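Local coordinates for protein ACDH-11, isoform b (Caenorhabditis elegans, PDB 4Y9L), which belongs to the acyl-CoA dehydrogenase family and binds flavin-adenine dinucleotide in a four-chain assembly, at residues A139-C144 / T280-T285. Numbering follows the deposited sequence.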
ATOM      1  N   ALA B 139      11.383  -4.300  21.558  1.00 36.31           N
ATOM      2  CA  ALA B 139      11.574  -5.600  20.902  1.00 37.81           C
ATOM      3  C   ALA B 139      10.887  -5.747  19.561  1.00 38.06           C
ATOM      4  O   ALA B 139      10.967  -6.829  18.949  1.00 41.59           O
ATOM      5  CB  ALA B 139      10.960  -6.681  21.797  1.00 39.28           C
ATOM      6  N   GLY B 140      10.058  -4.788  19.169  1.00 34.35           N
ATOM      7  CA  GLY B 140       9.264  -4.998  17.998  1.00 33.43           C
ATOM      8  C   GLY B 140       8.409  -6.255  18.142  1.00 33.48           C
ATOM      9  O   GLY B 140       8.177  -6.956  17.173  1.00 33.78           O
ATOM     10  N   LEU B 141       8.017  -6.580  19.360  1.00 32.09           N
ATOM     11  CA  LEU B 141       7.219  -7.735  19.639  1.00 32.40           C
ATOM     12  C   LEU B 141       7.804  -9.122  19.501  1.00 33.89           C
ATOM     13  O   LEU B 141       7.078 -10.136  19.633  1.00 34.28           O
ATOM     14  CB  LEU B 141       5.853  -7.620  18.931  1.00 34.21           C
ATOM     15  CG  LEU B 141       5.058  -7.341  20.180  1.00 34.99           C
ATOM     16  CD1 LEU B 141       4.552  -5.924  20.288  1.00 32.78           C
ATOM     17  CD2 LEU B 141       4.162  -8.520  20.494  1.00 34.50           C
ATOM     18  N   VAL B 142       9.121  -9.174  19.399  1.00 34.13           N
ATOM     19  CA  VAL B 142       9.840 -10.427  19.510  1.00 37.06           C
ATOM     20  C   VAL B 142       9.727 -10.993  20.925  1.00 36.75           C
ATOM     21  O   VAL B 142       9.854 -12.203  21.150  1.00 34.49           O
ATOM     22  CB  VAL B 142      11.306 -10.233  19.019  1.00 37.54           C
ATOM     23  CG1 VAL B 142      12.178 -11.421  19.330  1.00 38.26           C
ATOM     24  CG2 VAL B 142      11.274  -9.978  17.520  1.00 37.56           C
ATOM     25  N   SER B 143       9.447 -10.088  21.853  1.00 34.19           N
ATOM     26  CA  SER B 143       9.014 -10.452  23.174  1.00 34.52           C
ATOM     27  C   SER B 143       7.931 -11.544  23.210  1.00 34.30           C
ATOM     28  O   SER B 143       7.855 -12.316  24.186  1.00 35.33           O
ATOM     29  CB  SER B 143       8.540  -9.200  23.919  1.00 34.50           C
ATOM     30  OG  SER B 143       7.384  -8.651  23.301  1.00 36.18           O
ATOM     31  N   CYS B 144       7.090 -11.616  22.195  1.00 32.54           N
ATOM     32  CA  CYS B 144       6.023 -12.583  22.205  1.00 33.80           C
ATOM     33  C   CYS B 144       6.540 -14.010  21.919  1.00 34.52           C
ATOM     34  O   CYS B 144       6.226 -14.941  22.636  1.00 34.95           O
ATOM     35  CB  CYS B 144       4.918 -12.194  21.223  1.00 33.97           C
ATOM     36  SG  CYS B 144       3.806 -13.567  20.867  1.00 38.11           S
ATOM     37  N   THR B 280       0.741  -4.952  17.861  1.00 32.89           N
ATOM     38  CA  THR B 280       1.560  -6.169  17.547  1.00 34.08           C
ATOM     39  C   THR B 280       1.644  -6.448  16.072  1.00 34.53           C
ATOM     40  O   THR B 280       1.839  -7.584  15.598  1.00 36.87           O
ATOM     41  CB  THR B 280       1.107  -7.489  18.236  1.00 32.83           C
ATOM     42  OG1 THR B 280      -0.105  -7.974  17.676  1.00 32.07           O
ATOM     43  CG2 THR B 280       0.925  -7.263  19.646  1.00 33.22           C
ATOM     44  N   LYS B 281       1.590  -5.370  15.336  1.00 35.67           N
ATOM     45  CA  LYS B 281       1.580  -5.475  13.912  1.00 35.41           C
ATOM     46  C   LYS B 281       2.886  -6.089  13.390  1.00 34.90           C
ATOM     47  O   LYS B 281       2.879  -6.671  12.313  1.00 34.21           O
ATOM     48  CB  LYS B 281       1.322  -4.114  13.328  1.00 35.28           C
ATOM     49  CG  LYS B 281      -0.061  -3.528  13.575  1.00 34.23           C
ATOM     50  CD  LYS B 281      -0.177  -2.439  12.538  1.00 36.88           C
ATOM     51  CE  LYS B 281      -1.493  -1.702  12.512  1.00 39.00           C
ATOM     52  NZ  LYS B 281      -2.413  -2.508  11.694  1.00 41.53           N
ATOM     53  N   GLN B 282       3.961  -5.973  14.183  1.00 34.25           N
ATOM     54  CA  GLN B 282       5.306  -6.496  13.831  1.00 34.94           C
ATOM     55  C   GLN B 282       5.255  -7.974  13.774  1.00 34.17           C
ATOM     56  O   GLN B 282       6.047  -8.623  13.085  1.00 33.21           O
ATOM     57  CB  GLN B 282       6.335  -6.135  14.896  1.00 33.97           C
ATOM     58  CG  GLN B 282       6.321  -4.652  15.292  1.00 33.43           C
ATOM     59  CD  GLN B 282       5.434  -4.356  16.482  1.00 32.68           C
ATOM     60  OE1 GLN B 282       4.412  -5.044  16.754  1.00 32.70           O
ATOM     61  NE2 GLN B 282       5.790  -3.303  17.191  1.00 31.15           N
ATOM     62  N   LEU B 283       4.289  -8.494  14.520  1.00 34.13           N
ATOM     63  CA  LEU B 283       4.236  -9.870  14.768  1.00 33.19           C
ATOM     64  C   LEU B 283       3.285 -10.578  13.792  1.00 34.41           C
ATOM     65  O   LEU B 283       2.106 -10.273  13.649  1.00 35.53           O
ATOM     66  CB  LEU B 283       3.807 -10.083  16.208  1.00 32.97           C
ATOM     67  CG  LEU B 283       3.356 -11.493  16.609  1.00 33.60           C
ATOM     68  CD1 LEU B 283       4.566 -12.378  16.811  1.00 34.56           C
ATOM     69  CD2 LEU B 283       2.596 -11.408  17.862  1.00 33.50           C
ATOM     70  N   PRO B 284       3.769 -11.612  13.189  1.00 34.72           N
ATOM     71  CA  PRO B 284       2.869 -12.350  12.345  1.00 35.23           C
ATOM     72  C   PRO B 284       1.944 -13.270  13.121  1.00 35.00           C
ATOM     73  O   PRO B 284       2.383 -14.294  13.706  1.00 33.21           O
ATOM     74  CB  PRO B 284       3.801 -13.164  11.487  1.00 36.29           C
ATOM     75  CG  PRO B 284       4.985 -13.377  12.355  1.00 37.61           C
ATOM     76  CD  PRO B 284       5.136 -12.126  13.182  1.00 35.92           C
ATOM     77  N   THR B 285       0.676 -12.922  13.077  1.00 33.88           N
ATOM     78  CA  THR B 285      -0.339 -13.758  13.660  1.00 35.46           C
ATOM     79  C   THR B 285      -1.273 -14.313  12.599  1.00 36.52           C
ATOM     80  O   THR B 285      -1.937 -13.541  11.924  1.00 37.94           O
ATOM     81  CB  THR B 285      -1.109 -12.964  14.700  1.00 34.25           C
ATOM     82  OG1 THR B 285      -0.173 -12.486  15.640  1.00 33.37           O
ATOM     83  CG2 THR B 285      -2.227 -13.846  15.454  1.00 34.24           C
TER
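Leu141 leans on Thr280, Gln282 and Leu283, where two turns meet. One is a type I' turn from Ala139 to Val142. The other is a type I turn from Thr280 to Leu283. Leu141 CB lies 3.7 Å from Gln282 OE1 and 4.2 Å from Leu283 CB. CG comes near Thr280 CG2 and Gln282 OE1. Both methyls meet Thr280 CG2, CD2 at 3.6 Å, and CD1 also lies 3.6 Å from Gln282 OE1. Gln282 runs across Leu141 at about a right angle. Its chain bends at chi2 (93°), which lays the amide alongside Gly140. Gly140 O is 3.0 Å from Gln282 CB, a short approach that may owe something to the model. Asp438 accepts hydrogen bonds from Gln282 NE2 through OD2 and from Thr280 N through OD1. Bound FAD and Tyr426 of the second subunit touch Thr280. Leu283 CG is anti to its backbone N (chi1 166°), and its CD2 reaches Cys144 SG at 3.9 Å. The contact is buried, and van der Waals packing makes it. It joins the turn that leads into helix 143-158 to the loop between strands 269-274 and 285-298, and so the N-terminal helical region to the middle beta domain. Helix 96-107 adds Trp98 against Leu283, while helices 44-74 and 432-439 pack on Gln282.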